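Local coordinates for protein 2-aminomuconic 6-semialdehyde dehydrogenase (Pseudomonas sp., PDB 7BZV) that probably catalyses the NAD+-dependent oxidation of 2-aminomuconic 6-semialdehyde in 2-aminophenol breakdown, working as a tetramer whose assembly is required for cofactor binding, at residues Y5-D10 with L205-G210. Residues are numbered along the deposited sequence; the frame is centred on the assembly and turned at random.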
loop_
_atom_site.group_PDB
_atom_site.type_symbol
_atom_site.label_atom_id
_atom_site.label_comp_id
_atom_site.label_asym_id
_atom_site.label_seq_id
_atom_site.Cartn_x
_atom_site.Cartn_y
_atom_site.Cartn_z
ATOM N N TYR B 5 -44.125 -3.065 10.293
ATOM C CA TYR B 5 -42.809 -2.775 9.738
ATOM C C TYR B 5 -43.071 -1.837 8.559
ATOM O O TYR B 5 -43.589 -2.262 7.518
ATOM C CB TYR B 5 -42.094 -4.076 9.358
ATOM C CG TYR B 5 -41.492 -4.854 10.533
ATOM C CD1 TYR B 5 -40.891 -4.199 11.599
ATOM C CD2 TYR B 5 -41.529 -6.248 10.561
ATOM C CE1 TYR B 5 -40.323 -4.914 12.658
ATOM C CE2 TYR B 5 -40.971 -6.972 11.615
ATOM C CZ TYR B 5 -40.371 -6.295 12.663
ATOM O OH TYR B 5 -39.809 -6.993 13.722
ATOM N N ARG B 6 -42.788 -0.552 8.755
ATOM C CA ARG B 6 -43.116 0.459 7.761
ATOM C C ARG B 6 -41.897 0.812 6.921
ATOM O O ARG B 6 -40.761 0.449 7.238
ATOM C CB ARG B 6 -43.671 1.718 8.426
ATOM C CG ARG B 6 -44.969 1.485 9.192
ATOM C CD ARG B 6 -45.366 2.688 10.040
ATOM N NE ARG B 6 -44.273 3.122 10.898
ATOM C CZ ARG B 6 -44.096 2.722 12.151
ATOM N NH1 ARG B 6 -44.964 1.880 12.703
ATOM N NH2 ARG B 6 -43.052 3.170 12.847
ATOM N N ASN B 7 -42.153 1.521 5.826
ATOM C CA ASN B 7 -41.083 2.099 5.035
ATOM C C ASN B 7 -40.543 3.352 5.722
ATOM O O ASN B 7 -41.208 3.958 6.570
ATOM C CB ASN B 7 -41.574 2.463 3.632
ATOM C CG ASN B 7 -42.231 1.309 2.921
ATOM O OD1 ASN B 7 -41.564 0.496 2.293
ATOM N ND2 ASN B 7 -43.562 1.245 2.995
ATOM N N PHE B 8 -39.325 3.746 5.334
ATOM C CA PHE B 8 -38.678 4.940 5.885
ATOM C C PHE B 8 -38.066 5.702 4.713
ATOM O O PHE B 8 -37.058 5.273 4.143
ATOM C CB PHE B 8 -37.646 4.536 6.949
ATOM C CG PHE B 8 -37.078 5.689 7.727
ATOM C CD1 PHE B 8 -37.845 6.370 8.649
ATOM C CD2 PHE B 8 -35.746 6.076 7.541
ATOM C CE1 PHE B 8 -37.323 7.446 9.359
ATOM C CE2 PHE B 8 -35.213 7.150 8.238
ATOM C CZ PHE B 8 -35.996 7.832 9.155
ATOM N N VAL B 9 -38.676 6.823 4.327
ATOM C CA VAL B 9 -38.247 7.563 3.142
ATOM C C VAL B 9 -38.108 9.023 3.524
ATOM O O VAL B 9 -39.063 9.634 4.026
ATOM C CB VAL B 9 -39.226 7.396 1.963
ATOM C CG1 VAL B 9 -38.861 8.341 0.818
ATOM C CG2 VAL B 9 -39.228 5.934 1.473
ATOM N N ASP B 10 -36.925 9.582 3.283
ATOM C CA ASP B 10 -36.659 11.001 3.505
ATOM C C ASP B 10 -37.061 11.414 4.916
ATOM O O ASP B 10 -37.709 12.441 5.125
ATOM C CB ASP B 10 -37.391 11.862 2.468
ATOM C CG ASP B 10 -36.718 13.211 2.239
ATOM O OD1 ASP B 10 -35.551 13.406 2.664
ATOM O OD2 ASP B 10 -37.359 14.078 1.612
ATOM N N LEU B 205 -35.626 3.091 3.387
ATOM C CA LEU B 205 -36.030 1.696 3.487
ATOM C C LEU B 205 -37.344 1.530 2.739
ATOM O O LEU B 205 -38.340 2.180 3.083
ATOM C CB LEU B 205 -36.198 1.265 4.948
ATOM C CG LEU B 205 -36.831 -0.108 5.259
ATOM C CD1 LEU B 205 -35.937 -1.210 4.846
ATOM C CD2 LEU B 205 -37.125 -0.177 6.730
ATOM N N VAL B 206 -37.337 0.675 1.717
ATOM C CA VAL B 206 -38.543 0.301 0.987
ATOM C C VAL B 206 -38.736 -1.202 1.098
ATOM O O VAL B 206 -37.805 -1.970 0.839
ATOM C CB VAL B 206 -38.470 0.712 -0.492
ATOM C CG1 VAL B 206 -38.624 2.232 -0.603
ATOM C CG2 VAL B 206 -37.181 0.250 -1.130
ATOM N N HIS B 207 -39.957 -1.621 1.414
ATOM C CA HIS B 207 -40.266 -3.037 1.540
ATOM C C HIS B 207 -40.931 -3.604 0.282
ATOM O O HIS B 207 -41.571 -2.892 -0.506
ATOM C CB HIS B 207 -41.181 -3.276 2.734
ATOM C CG HIS B 207 -40.493 -3.168 4.053
ATOM N ND1 HIS B 207 -39.518 -4.056 4.457
ATOM C CD2 HIS B 207 -40.635 -2.280 5.067
ATOM C CE1 HIS B 207 -39.096 -3.724 5.665
ATOM N NE2 HIS B 207 -39.758 -2.649 6.057
ATOM N N GLY B 208 -40.759 -4.900 0.094
ATOM C CA GLY B 208 -41.569 -5.623 -0.867
ATOM C C GLY B 208 -40.878 -6.885 -1.344
ATOM O O GLY B 208 -40.072 -7.477 -0.625
ATOM N N PHE B 209 -41.196 -7.248 -2.579
ATOM C CA PHE B 209 -40.695 -8.439 -3.238
ATOM C C PHE B 209 -39.692 -8.033 -4.313
ATOM O O PHE B 209 -39.210 -6.896 -4.345
ATOM C CB PHE B 209 -41.883 -9.238 -3.783
ATOM C CG PHE B 209 -42.955 -9.466 -2.765
ATOM C CD1 PHE B 209 -43.918 -8.498 -2.513
ATOM C CD2 PHE B 209 -42.984 -10.645 -2.034
ATOM C CE1 PHE B 209 -44.909 -8.708 -1.556
ATOM C CE2 PHE B 209 -43.967 -10.862 -1.080
ATOM C CZ PHE B 209 -44.925 -9.892 -0.838
ATOM N N GLY B 210 -39.357 -8.976 -5.185
ATOM C CA GLY B 210 -38.415 -8.716 -6.244
ATOM C C GLY B 210 -39.098 -8.320 -7.537
ATOM O O GLY B 210 -39.192 -7.133 -7.883
#
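Asn7 ND2 is gripped by two hydrogen bonds, one to Val14 O and one to His35 O. Asn7 sits where the N-terminal strand 3-9 is tied to the end of strand 203-205, which pairs with 173-177 in the sheet of the Rossmann-like, NAD-binding domain of the aldehyde dehydrogenase fold. The other arm of the amide, OD1, takes the backbone N-H of His207 at 2.8 Å. That N-H arrives nearly along the C=O axis, at a C=O...N angle of 167°. Three bonds thus fix the rotation of this buried amide. CG lies anti to the carbonyl carbon (chi1 -54°), and chi2 of -85° then turns OD1 to the N-H of His207.

Beside Asn7, Phe8 and Leu205 form a single antiparallel bridge, a hydrogen-bonded pair. Phe8 N gives to Leu205 O at 2.9 Å, on a lone pair in the carbonyl plane. Leu205 N returns a bond of 2.7 Å to Phe8 O. On this bridge the two CB atoms, of Phe8 and Leu205, meet at 4.1 Å. Both CG atoms stand anti to their backbone N. The Phe8 ring meets that of Trp13 and packs on Ala190 and Glu194 of helix 184-196.

From its backbone, His207 sends CB toward 5-10; farther out, NE2 is hydrogen-bonded to Thr187 OG1. Its imidazole sets an edge against the backbone of Arg6, with CD2 3.5 Å from Arg6 O.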